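Local atomic coordinates of lactococcal prophage ps3 protein 05 (Staphylococcus epidermidis ATCC 12228, PDB entry 3G8W), a protein that probably transfers an acetyl group from acetyl-coenzyme A to an acceptor that is not identified, as other enzymes of the GNAT superfamily do. Residues B[20-25]-B[33-38]; B[27-32]-B[124-129]; B[73-76]-B[82-85]; B[143-148]-B[154-159]. All coordinates share one frame; numbering follows the deposited sequence.

Contact 1: residues B[20-25]-B[33-38]; sequences ELMKFG and RYYLEN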
loop_
_atom_site.group_PDB
_atom_site.type_symbol
_atom_site.label_atom_id
_atom_site.label_comp_id
_atom_site.label_asym_id
_atom_site.label_seq_id
_atom_site.Cartn_x
_atom_site.Cartn_y
_atom_site.Cartn_z
ATOM N N GLU B 20 -23.702 -6.875 -9.257
ATOM C CA GLU B 20 -24.997 -6.225 -9.026
ATOM C C GLU B 20 -24.967 -5.186 -7.905
ATOM O O GLU B 20 -25.433 -4.068 -8.099
ATOM C CB GLU B 20 -26.102 -7.254 -8.773
ATOM C CG GLU B 20 -27.098 -7.393 -9.922
ATOM C CD GLU B 20 -28.105 -6.237 -9.992
ATOM O OE1 GLU B 20 -29.325 -6.509 -9.997
ATOM O OE2 GLU B 20 -27.681 -5.059 -10.048
ATOM N N LEU B 21 -24.406 -5.545 -6.750
ATOM C CA LEU B 21 -24.270 -4.599 -5.641
ATOM C C LEU B 21 -23.364 -3.433 -6.017
ATOM O O LEU B 21 -23.530 -2.328 -5.507
ATOM C CB LEU B 21 -23.746 -5.281 -4.369
ATOM C CG LEU B 21 -23.893 -4.508 -3.048
ATOM C CD1 LEU B 21 -25.326 -4.520 -2.566
ATOM C CD2 LEU B 21 -23.004 -5.062 -1.968
HETATM N N MSE B 22 -22.411 -3.684 -6.908
HETATM C CA MSE B 22 -21.525 -2.637 -7.406
HETATM C C MSE B 22 -22.231 -1.703 -8.382
HETATM O O MSE B 22 -21.907 -0.517 -8.466
HETATM C CB MSE B 22 -20.325 -3.256 -8.107
HETATM C CG MSE B 22 -19.086 -3.366 -7.259
HETATM SE SE MSE B 22 -17.671 -4.158 -8.333
HETATM C CE MSE B 22 -16.221 -4.064 -7.024
ATOM N N LYS B 23 -23.194 -2.256 -9.116
ATOM C CA LYS B 23 -23.893 -1.532 -10.175
ATOM C C LYS B 23 -24.738 -0.350 -9.693
ATOM O O LYS B 23 -25.075 0.529 -10.490
ATOM C CB LYS B 23 -24.749 -2.495 -11.001
ATOM C CG LYS B 23 -23.952 -3.303 -12.010
ATOM C CD LYS B 23 -23.500 -2.430 -13.169
ATOM C CE LYS B 23 -22.309 -3.022 -13.892
ATOM N NZ LYS B 23 -21.880 -2.142 -15.009
ATOM N N PHE B 24 -25.070 -0.327 -8.400
ATOM C CA PHE B 24 -25.919 0.734 -7.835
ATOM C C PHE B 24 -25.676 1.032 -6.347
ATOM O O PHE B 24 -26.128 2.061 -5.833
ATOM C CB PHE B 24 -27.408 0.444 -8.092
ATOM C CG PHE B 24 -27.832 -0.947 -7.718
ATOM C CD1 PHE B 24 -28.225 -1.848 -8.700
ATOM C CD2 PHE B 24 -27.837 -1.358 -6.382
ATOM C CE1 PHE B 24 -28.628 -3.135 -8.362
ATOM C CE2 PHE B 24 -28.230 -2.646 -6.032
ATOM C CZ PHE B 24 -28.625 -3.538 -7.026
ATOM N N GLY B 25 -24.967 0.134 -5.669
ATOM C CA GLY B 25 -24.647 0.305 -4.250
ATOM C C GLY B 25 -23.797 1.526 -3.933
ATOM O O GLY B 25 -23.998 2.190 -2.920
ATOM N N ARG B 33 -18.506 5.489 -10.254
ATOM C CA ARG B 33 -18.877 5.241 -11.647
ATOM C C ARG B 33 -17.700 4.783 -12.510
ATOM O O ARG B 33 -17.859 3.908 -13.360
ATOM C CB ARG B 33 -19.538 6.485 -12.252
ATOM C CG ARG B 33 -21.042 6.485 -12.092
ATOM C CD ARG B 33 -21.659 7.871 -12.078
ATOM N NE ARG B 33 -21.786 8.449 -13.415
ATOM C CZ ARG B 33 -21.020 9.430 -13.885
ATOM N NH1 ARG B 33 -21.214 9.893 -15.115
ATOM N NH2 ARG B 33 -20.063 9.955 -13.126
ATOM N N TYR B 34 -16.528 5.378 -12.281
ATOM C CA TYR B 34 -15.301 5.052 -13.025
ATOM C C TYR B 34 -14.705 3.689 -12.631
ATOM O O TYR B 34 -14.222 2.939 -13.492
ATOM C CB TYR B 34 -14.264 6.178 -12.863
ATOM C CG TYR B 34 -12.935 5.953 -13.578
ATOM C CD1 TYR B 34 -12.868 5.878 -14.974
ATOM C CD2 TYR B 34 -11.741 5.833 -12.853
ATOM C CE1 TYR B 34 -11.653 5.677 -15.626
ATOM C CE2 TYR B 34 -10.520 5.640 -13.499
ATOM C CZ TYR B 34 -10.485 5.561 -14.885
ATOM O OH TYR B 34 -9.280 5.368 -15.528
ATOM N N TYR B 35 -14.740 3.379 -11.335
ATOM C CA TYR B 35 -14.332 2.068 -10.850
ATOM C C TYR B 35 -15.017 0.979 -11.680
ATOM O O TYR B 35 -14.351 0.112 -12.242
ATOM C CB TYR B 35 -14.644 1.894 -9.350
ATOM C CG TYR B 35 -14.027 0.644 -8.774
ATOM C CD1 TYR B 35 -12.816 0.692 -8.086
ATOM C CD2 TYR B 35 -14.630 -0.600 -8.958
ATOM C CE1 TYR B 35 -12.227 -0.468 -7.578
ATOM C CE2 TYR B 35 -14.053 -1.762 -8.460
ATOM C CZ TYR B 35 -12.853 -1.693 -7.768
ATOM O OH TYR B 35 -12.288 -2.854 -7.284
ATOM N N LEU B 36 -16.346 1.059 -11.752
ATOM C CA LEU B 36 -17.182 0.140 -12.512
ATOM C C LEU B 36 -16.662 0.058 -13.940
ATOM O O LEU B 36 -16.358 -1.023 -14.443
ATOM C CB LEU B 36 -18.639 0.641 -12.489
ATOM C CG LEU B 36 -19.810 -0.026 -13.244
ATOM C CD1 LEU B 36 -21.142 0.379 -12.604
ATOM C CD2 LEU B 36 -19.837 0.277 -14.762
ATOM N N GLU B 37 -16.538 1.232 -14.556
ATOM C CA GLU B 37 -16.190 1.405 -15.963
ATOM C C GLU B 37 -14.855 0.760 -16.321
ATOM O O GLU B 37 -14.696 0.228 -17.418
ATOM C CB GLU B 37 -16.141 2.901 -16.277
ATOM C CG GLU B 37 -17.028 3.355 -17.422
ATOM C CD GLU B 37 -17.381 4.838 -17.343
ATOM O OE1 GLU B 37 -16.989 5.509 -16.358
ATOM O OE2 GLU B 37 -18.059 5.334 -18.270
ATOM N N ASN B 38 -13.894 0.814 -15.399
ATOM C CA ASN B 38 -12.579 0.244 -15.666
ATOM C C ASN B 38 -11.894 -0.457 -14.486
ATOM O O ASN B 38 -10.943 0.066 -13.912
ATOM C CB ASN B 38 -11.660 1.271 -16.351
ATOM C CG ASN B 38 -11.636 1.105 -17.877
ATOM O OD1 ASN B 38 -10.673 0.568 -18.432
ATOM N ND2 ASN B 38 -12.701 1.543 -18.553
#

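Contact 2: residues B[27-32]-B[124-129]; sequences HNYEWD and SNNISA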
loop_
_atom_site.group_PDB
_atom_site.type_symbol
_atom_site.label_atom_id
_atom_site.label_comp_id
_atom_site.label_asym_id
_atom_site.label_seq_id
_atom_site.Cartn_x
_atom_site.Cartn_y
_atom_site.Cartn_z
ATOM N N HIS B 27 -22.778 3.565 -6.790
ATOM C CA HIS B 27 -22.994 4.378 -8.003
ATOM C C HIS B 27 -23.504 5.796 -7.631
ATOM O O HIS B 27 -24.570 6.232 -8.099
ATOM C CB HIS B 27 -24.034 3.621 -8.858
ATOM C CG HIS B 27 -24.054 4.002 -10.313
ATOM N ND1 HIS B 27 -25.232 4.173 -11.019
ATOM C CD2 HIS B 27 -23.050 4.214 -11.203
ATOM C CE1 HIS B 27 -24.957 4.492 -12.272
ATOM N NE2 HIS B 27 -23.638 4.524 -12.410
ATOM N N ASN B 28 -22.715 6.493 -6.795
ATOM C CA ASN B 28 -22.978 7.846 -6.269
ATOM C C ASN B 28 -22.080 8.867 -6.952
ATOM O O ASN B 28 -22.468 9.526 -7.918
ATOM C CB ASN B 28 -22.635 7.893 -4.774
ATOM C CG ASN B 28 -23.849 8.013 -3.894
ATOM O OD1 ASN B 28 -24.525 7.021 -3.619
ATOM N ND2 ASN B 28 -24.114 9.226 -3.408
ATOM N N TYR B 29 -20.865 8.977 -6.411
ATOM C CA TYR B 29 -19.831 9.872 -6.909
ATOM C C TYR B 29 -19.209 9.299 -8.177
ATOM O O TYR B 29 -19.305 8.100 -8.434
ATOM C CB TYR B 29 -18.749 10.070 -5.839
ATOM C CG TYR B 29 -19.224 10.745 -4.559
ATOM C CD1 TYR B 29 -19.197 12.138 -4.428
ATOM C CD2 TYR B 29 -19.682 9.990 -3.471
ATOM C CE1 TYR B 29 -19.620 12.763 -3.247
ATOM C CE2 TYR B 29 -20.113 10.610 -2.289
ATOM C CZ TYR B 29 -20.078 11.993 -2.188
ATOM O OH TYR B 29 -20.497 12.609 -1.030
ATOM N N GLU B 30 -18.567 10.168 -8.957
ATOM C CA GLU B 30 -17.949 9.795 -10.237
ATOM C C GLU B 30 -16.813 8.771 -10.101
ATOM O O GLU B 30 -16.559 8.007 -11.033
ATOM C CB GLU B 30 -17.474 11.041 -11.002
ATOM C CG GLU B 30 -16.618 12.009 -10.181
ATOM C CD GLU B 30 -16.209 13.243 -10.964
ATOM O OE1 GLU B 30 -15.349 13.124 -11.864
ATOM O OE2 GLU B 30 -16.738 14.337 -10.666
ATOM N N TRP B 31 -16.137 8.774 -8.951
ATOM C CA TRP B 31 -15.197 7.715 -8.581
ATOM C C TRP B 31 -15.903 6.380 -8.770
ATOM O O TRP B 31 -15.474 5.554 -9.580
ATOM C CB TRP B 31 -14.770 7.858 -7.115
ATOM C CG TRP B 31 -13.737 6.845 -6.622
ATOM C CD1 TRP B 31 -13.215 5.767 -7.310
ATOM C CD2 TRP B 31 -13.126 6.815 -5.320
ATOM N NE1 TRP B 31 -12.315 5.087 -6.520
ATOM C CE2 TRP B 31 -12.243 5.705 -5.294
ATOM C CE3 TRP B 31 -13.233 7.624 -4.174
ATOM C CZ2 TRP B 31 -11.471 5.390 -4.165
ATOM C CZ3 TRP B 31 -12.469 7.304 -3.049
ATOM C CH2 TRP B 31 -11.599 6.201 -3.057
ATOM N N ASP B 32 -17.008 6.210 -8.040
ATOM C CA ASP B 32 -17.791 4.970 -7.991
ATOM C C ASP B 32 -18.247 4.517 -9.386
ATOM O O ASP B 32 -18.335 3.321 -9.665
ATOM C CB ASP B 32 -18.987 5.141 -7.030
ATOM C CG ASP B 32 -18.587 5.778 -5.676
ATOM O OD1 ASP B 32 -17.435 5.566 -5.236
ATOM O OD2 ASP B 32 -19.418 6.485 -5.044
ATOM N N SER B 124 -11.623 13.436 -0.090
ATOM C CA SER B 124 -11.831 14.635 0.719
ATOM C C SER B 124 -13.240 15.237 0.717
ATOM O O SER B 124 -13.612 15.930 1.656
ATOM C CB SER B 124 -10.783 15.689 0.386
ATOM O OG SER B 124 -9.561 15.335 1.036
ATOM N N ASN B 125 -14.039 14.952 -0.302
ATOM C CA ASN B 125 -15.359 15.534 -0.338
ATOM C C ASN B 125 -16.501 14.513 -0.251
ATOM O O ASN B 125 -17.645 14.768 -0.674
ATOM C CB ASN B 125 -15.491 16.486 -1.537
ATOM C CG ASN B 125 -15.369 15.774 -2.882
ATOM O OD1 ASN B 125 -15.447 14.536 -2.972
ATOM N ND2 ASN B 125 -15.171 16.564 -3.944
ATOM N N ASN B 126 -16.179 13.351 0.305
ATOM C CA ASN B 126 -17.204 12.425 0.721
ATOM C C ASN B 126 -17.497 12.596 2.199
ATOM O O ASN B 126 -17.197 11.714 3.006
ATOM C CB ASN B 126 -16.810 10.989 0.422
ATOM C CG ASN B 126 -17.965 10.018 0.609
ATOM O OD1 ASN B 126 -19.040 10.364 1.154
ATOM N ND2 ASN B 126 -17.754 8.785 0.161
ATOM N N ILE B 127 -18.094 13.731 2.551
ATOM C CA ILE B 127 -18.431 14.017 3.951
ATOM C C ILE B 127 -19.353 12.971 4.625
ATOM O O ILE B 127 -19.071 12.550 5.747
ATOM C CB ILE B 127 -18.905 15.479 4.175
ATOM C CG1 ILE B 127 -20.181 15.793 3.380
ATOM C CG2 ILE B 127 -17.782 16.460 3.829
ATOM C CD1 ILE B 127 -20.336 15.065 1.991
ATOM N N SER B 128 -20.391 12.483 3.954
ATOM C CA SER B 128 -21.129 11.381 4.581
ATOM C C SER B 128 -20.218 10.247 5.124
ATOM O O SER B 128 -20.416 9.790 6.256
ATOM C CB SER B 128 -22.274 10.833 3.702
ATOM O OG SER B 128 -21.799 10.366 2.455
ATOM N N ALA B 129 -19.230 9.828 4.328
ATOM C CA ALA B 129 -18.288 8.770 4.712
ATOM C C ALA B 129 -17.338 9.133 5.869
ATOM O O ALA B 129 -17.053 8.287 6.741
ATOM C CB ALA B 129 -17.463 8.311 3.494
#

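Contact 3: residues B[73-76]-B[82-85]; sequences KQMN and HKAI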
loop_
_atom_site.group_PDB
_atom_site.type_symbol
_atom_site.label_atom_id
_atom_site.label_comp_id
_atom_site.label_asym_id
_atom_site.label_seq_id
_atom_site.Cartn_x
_atom_site.Cartn_y
_atom_site.Cartn_z
ATOM N N LYS B 73 -8.003 -5.591 3.327
ATOM C CA LYS B 73 -6.727 -5.932 2.705
ATOM C C LYS B 73 -5.648 -5.784 3.756
ATOM O O LYS B 73 -5.286 -4.683 4.145
ATOM C CB LYS B 73 -6.453 -5.044 1.478
ATOM C CG LYS B 73 -5.424 -5.594 0.498
ATOM C CD LYS B 73 -3.956 -5.315 0.904
ATOM C CE LYS B 73 -2.985 -6.288 0.148
ATOM N NZ LYS B 73 -1.543 -6.298 0.624
ATOM N N GLN B 74 -5.180 -6.908 4.262
ATOM C CA GLN B 74 -4.105 -6.915 5.231
ATOM C C GLN B 74 -2.777 -6.835 4.465
ATOM O O GLN B 74 -2.675 -7.319 3.346
ATOM C CB GLN B 74 -4.200 -8.167 6.084
ATOM C CG GLN B 74 -3.313 -8.154 7.278
ATOM C CD GLN B 74 -3.297 -9.478 7.994
ATOM O OE1 GLN B 74 -4.009 -10.414 7.623
ATOM N NE2 GLN B 74 -2.486 -9.571 9.030
HETATM N N MSE B 75 -1.768 -6.200 5.039
HETATM C CA MSE B 75 -0.569 -5.910 4.269
HETATM C C MSE B 75 0.317 -7.078 4.435
HETATM O O MSE B 75 1.034 -7.140 5.427
HETATM C CB MSE B 75 0.185 -4.709 4.833
HETATM C CG MSE B 75 -0.662 -3.676 5.467
HETATM SE SE MSE B 75 -0.615 -2.172 4.305
HETATM C CE MSE B 75 0.901 -1.153 5.012
ATOM N N ASN B 76 0.292 -8.036 3.515
ATOM C CA ASN B 76 1.283 -9.077 3.682
ATOM C C ASN B 76 2.608 -8.696 2.989
ATOM O O ASN B 76 2.831 -8.927 1.802
ATOM C CB ASN B 76 0.726 -10.502 3.548
ATOM C CG ASN B 76 1.036 -11.146 2.234
ATOM O OD1 ASN B 76 0.483 -10.779 1.201
ATOM N ND2 ASN B 76 1.911 -12.132 2.264
ATOM N N HIS B 82 0.655 -6.285 10.996
ATOM C CA HIS B 82 -0.228 -5.824 12.046
ATOM C C HIS B 82 -1.232 -4.800 11.512
ATOM O O HIS B 82 -2.071 -4.335 12.247
ATOM C CB HIS B 82 0.582 -5.263 13.197
ATOM C CG HIS B 82 1.356 -4.055 12.820
ATOM N ND1 HIS B 82 2.351 -4.089 11.869
ATOM C CD2 HIS B 82 1.244 -2.764 13.204
ATOM C CE1 HIS B 82 2.845 -2.875 11.711
ATOM N NE2 HIS B 82 2.189 -2.052 12.506
ATOM N N LYS B 83 -1.159 -4.457 10.232
ATOM C CA LYS B 83 -1.997 -3.370 9.672
ATOM C C LYS B 83 -2.859 -3.809 8.517
ATOM O O LYS B 83 -2.556 -4.792 7.840
ATOM C CB LYS B 83 -1.132 -2.244 9.139
ATOM C CG LYS B 83 -0.480 -1.417 10.154
ATOM C CD LYS B 83 0.897 -1.093 9.705
ATOM C CE LYS B 83 0.931 -0.242 8.444
ATOM N NZ LYS B 83 2.319 0.264 8.113
ATOM N N ALA B 84 -3.916 -3.056 8.253
ATOM C CA ALA B 84 -4.800 -3.431 7.159
ATOM C C ALA B 84 -5.582 -2.246 6.678
ATOM O O ALA B 84 -5.807 -1.321 7.434
ATOM C CB ALA B 84 -5.757 -4.581 7.590
ATOM N N ILE B 85 -6.003 -2.304 5.424
ATOM C CA ILE B 85 -6.731 -1.226 4.796
ATOM C C ILE B 85 -8.126 -1.719 4.542
ATOM O O ILE B 85 -8.308 -2.867 4.120
ATOM C CB ILE B 85 -6.157 -0.911 3.399
ATOM C CG1 ILE B 85 -4.649 -0.634 3.444
ATOM C CG2 ILE B 85 -6.834 0.286 2.824
ATOM C CD1 ILE B 85 -4.242 0.507 4.351
#

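Contact 4: residues B[143-148]-B[154-159]; sequences FEKNAS and YFDENW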
loop_
_atom_site.group_PDB
_atom_site.type_symbol
_atom_site.label_atom_id
_atom_site.label_comp_id
_atom_site.label_asym_id
_atom_site.label_seq_id
_atom_site.Cartn_x
_atom_site.Cartn_y
_atom_site.Cartn_z
ATOM N N PHE B 143 -3.401 13.702 5.385
ATOM C CA PHE B 143 -4.160 14.321 4.334
ATOM C C PHE B 143 -3.319 14.331 3.065
ATOM O O PHE B 143 -2.226 14.862 3.049
ATOM C CB PHE B 143 -4.551 15.731 4.752
ATOM C CG PHE B 143 -5.106 16.537 3.642
ATOM C CD1 PHE B 143 -6.266 16.133 2.988
ATOM C CD2 PHE B 143 -4.467 17.706 3.231
ATOM C CE1 PHE B 143 -6.791 16.881 1.939
ATOM C CE2 PHE B 143 -4.990 18.458 2.188
ATOM C CZ PHE B 143 -6.165 18.035 1.547
ATOM N N GLU B 144 -3.842 13.742 2.006
ATOM C CA GLU B 144 -3.071 13.524 0.788
ATOM C C GLU B 144 -3.703 14.213 -0.437
ATOM O O GLU B 144 -4.725 13.762 -0.992
ATOM C CB GLU B 144 -2.896 12.020 0.566
ATOM C CG GLU B 144 -1.768 11.652 -0.374
ATOM C CD GLU B 144 -1.847 10.207 -0.933
ATOM O OE1 GLU B 144 -2.366 9.269 -0.269
ATOM O OE2 GLU B 144 -1.361 10.007 -2.063
ATOM N N LYS B 145 -3.075 15.318 -0.833
ATOM C CA LYS B 145 -3.361 16.012 -2.111
ATOM C C LYS B 145 -3.210 15.038 -3.284
ATOM O O LYS B 145 -2.312 14.194 -3.277
ATOM C CB LYS B 145 -2.475 17.265 -2.306
ATOM C CG LYS B 145 -2.693 18.413 -1.262
ATOM C CD LYS B 145 -2.640 19.897 -1.811
ATOM C CE LYS B 145 -1.257 20.449 -2.358
ATOM N NZ LYS B 145 0.061 19.775 -1.834
ATOM N N ASN B 146 -4.133 15.102 -4.243
ATOM C CA ASN B 146 -4.041 14.301 -5.461
ATOM C C ASN B 146 -3.719 12.846 -5.220
ATOM O O ASN B 146 -2.973 12.237 -5.978
ATOM C CB ASN B 146 -2.971 14.859 -6.380
ATOM C CG ASN B 146 -2.978 16.355 -6.426
ATOM O OD1 ASN B 146 -1.949 16.970 -6.201
ATOM N ND2 ASN B 146 -4.140 16.960 -6.694
ATOM N N ALA B 147 -4.263 12.306 -4.138
ATOM C CA ALA B 147 -4.224 10.871 -3.875
ATOM C C ALA B 147 -4.733 10.016 -5.065
ATOM O O ALA B 147 -4.189 8.958 -5.338
ATOM C CB ALA B 147 -5.016 10.577 -2.637
ATOM N N SER B 148 -5.765 10.485 -5.771
ATOM C CA SER B 148 -6.382 9.710 -6.835
ATOM C C SER B 148 -6.511 10.585 -8.024
ATOM O O SER B 148 -6.849 11.771 -7.892
ATOM C CB SER B 148 -7.772 9.234 -6.429
ATOM O OG SER B 148 -7.693 8.165 -5.478
ATOM N N TYR B 154 -8.123 15.347 -10.607
ATOM C CA TYR B 154 -7.535 14.811 -9.345
ATOM C C TYR B 154 -8.452 14.834 -8.123
ATOM O O TYR B 154 -9.383 15.591 -8.079
ATOM C CB TYR B 154 -6.240 15.555 -8.982
ATOM C CG TYR B 154 -5.096 15.406 -9.960
ATOM C CD1 TYR B 154 -4.067 14.479 -9.730
ATOM C CD2 TYR B 154 -5.027 16.209 -11.097
ATOM C CE1 TYR B 154 -3.025 14.355 -10.593
ATOM C CE2 TYR B 154 -3.980 16.087 -11.984
ATOM C CZ TYR B 154 -2.985 15.160 -11.728
ATOM O OH TYR B 154 -1.955 15.051 -12.621
ATOM N N PHE B 155 -8.152 14.011 -7.129
ATOM C CA PHE B 155 -8.911 13.977 -5.886
ATOM C C PHE B 155 -8.021 13.809 -4.657
ATOM O O PHE B 155 -7.158 12.940 -4.616
ATOM C CB PHE B 155 -9.957 12.857 -5.930
ATOM C CG PHE B 155 -10.847 12.940 -7.115
ATOM C CD1 PHE B 155 -12.007 13.714 -7.068
ATOM C CD2 PHE B 155 -10.506 12.295 -8.302
ATOM C CE1 PHE B 155 -12.843 13.838 -8.189
ATOM C CE2 PHE B 155 -11.321 12.400 -9.431
ATOM C CZ PHE B 155 -12.497 13.175 -9.377
ATOM N N ASP B 156 -8.228 14.662 -3.664
ATOM C CA ASP B 156 -7.541 14.559 -2.378
ATOM C C ASP B 156 -8.142 13.461 -1.496
ATOM O O ASP B 156 -9.312 13.111 -1.640
ATOM C CB ASP B 156 -7.581 15.902 -1.638
ATOM C CG ASP B 156 -6.962 17.013 -2.427
ATOM O OD1 ASP B 156 -6.122 16.754 -3.321
ATOM O OD2 ASP B 156 -7.308 18.169 -2.146
ATOM N N GLU B 157 -7.356 12.919 -0.579
ATOM C CA GLU B 157 -7.924 11.924 0.315
ATOM C C GLU B 157 -7.522 12.174 1.747
ATOM O O GLU B 157 -6.411 12.662 2.024
ATOM C CB GLU B 157 -7.570 10.478 -0.114
ATOM C CG GLU B 157 -8.434 9.932 -1.279
ATOM C CD GLU B 157 -8.012 8.532 -1.779
ATOM O OE1 GLU B 157 -8.680 7.980 -2.698
ATOM O OE2 GLU B 157 -7.012 7.987 -1.265
ATOM N N ASN B 158 -8.442 11.851 2.648
ATOM C CA ASN B 158 -8.155 11.897 4.067
ATOM C C ASN B 158 -7.962 10.478 4.508
ATOM O O ASN B 158 -8.784 9.604 4.239
ATOM C CB ASN B 158 -9.253 12.591 4.874
ATOM C CG ASN B 158 -9.108 14.110 4.890
ATOM O OD1 ASN B 158 -9.901 14.816 4.290
ATOM N ND2 ASN B 158 -8.091 14.611 5.569
ATOM N N TRP B 159 -6.828 10.248 5.142
ATOM C CA TRP B 159 -6.520 8.966 5.657
ATOM C C TRP B 159 -6.925 8.969 7.098
ATOM O O TRP B 159 -6.471 9.817 7.888
ATOM C CB TRP B 159 -5.036 8.688 5.537
ATOM C CG TRP B 159 -4.604 8.237 4.179
ATOM C CD1 TRP B 159 -4.232 9.032 3.151
ATOM C CD2 TRP B 159 -4.446 6.890 3.721
ATOM N NE1 TRP B 159 -3.856 8.269 2.074
ATOM C CE2 TRP B 159 -3.970 6.952 2.399
ATOM C CE3 TRP B 159 -4.650 5.634 4.306
ATOM C CZ2 TRP B 159 -3.699 5.815 1.633
ATOM C CZ3 TRP B 159 -4.364 4.473 3.541
ATOM C CH2 TRP B 159 -3.907 4.583 2.208
#

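Contact 1: residues B[20-25]-B[33-38]
Met22 and Lys23 meet Tyr35 and Leu36 in a thin helix-to-helix contact, where helices 15-24 and 30-37 run in roughly opposed directions near the N terminus of the chain. The axes of the helical segments 20-24 and 33-37 stay 10.0 Å apart at their closest, at an angle of 140°, so side-chain ends bridge the gap. Met22, a selenomethionine, points toward the other helix and is extended beyond CG; its terminal CE lies 3.5 Å from Tyr35 CE2, approaching the ring obliquely. Lys23 starts out pointing away. A bend at chi2 (-72°) folds the chain back, and its outer half crosses Leu36 at about a right angle: Lys23 CD, 3.7 Å from Leu36 CD1, and CE lie against the leucine, and NZ ends beside CD2 and the branch atom CG without a polar bond in this pair. The Tyr35 hydroxyl is hydrogen-bonded to a bound 2-[N-cyclohexylamino]ethane sulfonic acid, probably a crystallisation additive, which may mark a pocket. Around the pair the two helices simply pack on the sheet: Met22 on Phe90 and Tyr35 on Asn88 of strand 83-91, Leu21 on Leu66 and Thr69 of strand 65-74, while Tyr35 also touches Val78 of the second subunit.

Contact 2: residues B[27-32]-B[124-129]
Tyr29 spans from the start of helix 30-37 to the start of helix 127-136, meeting Asn125 and Asn126 with the outer half of its ring. From CB, which points toward 124-129, the first torsion sets CG anti to the carbonyl carbon (chi1 -63°) and sends the ring out across the gap. Near the base of the side chain the neighbour is local: Asp32 OD2 lies in the ring plane, at the edge, and accepts a hydrogen bond from Tyr29 N at 3.2 Å. Farther out the two sides of the ring, CE1 and CE2, have different neighbours, both approaching obliquely. Tyr29 CE1 comes to 3.8 Å from the backbone O of Asn125, while CE2 lies 3.6 Å from Asn126 OD1 and close to CG of the same amide. Ring and amide planes are 47° apart, so the groups are neither stacked nor perpendicular. At the tip, Tyr29 OH stands 3.5 Å from Asn126 OD1 and 3.9 Å from Ile127 CD1. Asn126 OD1 is gripped by its own helix: Ser128 OG donates to it at 3.1 Å, nearly in line with the carbonyl bond, and Ala129 N donates at 3.2 Å from well above the carbonyl plane, which fixes the amide that the ring meets. Only at Asn126 does the N-cap side chain accept from the helix; at Tyr29 the reciprocal bond of a capping box, to Asp32, stands alone. An asparagine opening the helix after strand 117-123 is consistent with the Asn-x-x-Ala start of this helix in many GNAT proteins.

Contact 3: residues B[73-76]-B[82-85]
Lys73 and Ile85 form an antiparallel hydrogen-bonded pair that makes the tight part of this hairpin between strands 65-74 and 83-91. Lys73 N reaches Ile85 O at 2.9 Å and Ile85 N reaches Lys73 O at 2.8 Å, both nearly straight at the hydrogen (174° and 171°). Next comes the non-hydrogen-bonded pair Gln74 and Ala84, whose CB atoms lie 4.2 Å apart on one face of the sheet. Met75 N to Lys83 O, at 3.2 Å, is the last backbone bond before the chains part. Beyond it no bridge pairs the segments, and contact passes to long side chains: Met75, a selenomethionine bent at chi2 and chi3, crosses Lys83 obliquely, with Met75 CE 3.6 Å from Lys83 CE. The polar ends turn elsewhere: Lys73 NZ leads away from Ile85 and donates to Gln74 O, Gln74 NE2 bonds Cys81 O in the turn, and Lys83 NZ donates to Ala147 O and forms a salt bridge with Glu144, both of the second subunit. In the sheet, Ala84 is hydrogen-bonded through its backbone to Met119 of strand 117-123, and Ile85 packs on the same residue, while on the other side of the hairpin the backbone of Gln74 bonds Tyr54 just ahead of strand 55-62.

Contact 4: residues B[143-148]-B[154-159]
Trp159 and Glu144 lie side by side with ring and carboxylate nearly coplanar, 13° apart; Glu144 OE1 sits at the ring edge, in plane, and accepts from Trp159 NE1 at 3.0 Å. The extended chain of Glu144 brings it there, and its OE2 makes a salt bridge with Lys83 of the second subunit. The Phe143 ring is approached obliquely by Asn158 ND2, 3.5 Å from Phe143 CD1, and by Asp156 CB; Asn158 OD1 is hydrogen-bonded to Lys130. The Phe155 ring has Ser148 O at its edge, near its plane, and Tyr154 meets Asn146 CB at CD1. These groups line the antiparallel hairpin of strands 139-150 and 153-163, the last two of the GNAT sheet. Glu144 and Glu157 pair through two backbone bonds, Glu144 N to Glu157 O being 2.8 Å. Past them the chain turns a corner at Lys145 and Asn146, and Ala147 and Ser148 both face Phe155 as a classic beta bulge. Asp156 OD1 receives Asn146 N at 2.7 Å on its anti side. Ser148 N and O bond Phe155 O and N, and Ser148 OG donates to Glu157 OE1 at 3.0 Å from above the carboxylate plane, while Ala147 CB packs against the Glu157 chain.

From the N terminus, contact 1 closes first, joining helices 15-24 and 30-37 across a short connection. Contact 2 starts between the two segments of contact 1, at 27-32, and closes at 124-129, so the two cross; they touch where Arg33 CG meets His27 CD2, and share helix 30-37. Nested in the long loop of contact 2, contact 3 closes the hairpin of strands 65-74 and 83-91. Contact 4 follows in series and closes the hairpin at the far edge of the sheet. It touches contact 2 through Ser124 N and Asp156 O, and contact 3 through Ile85 and Trp159. Contacts 1, 3 and 4 also reach the second subunit.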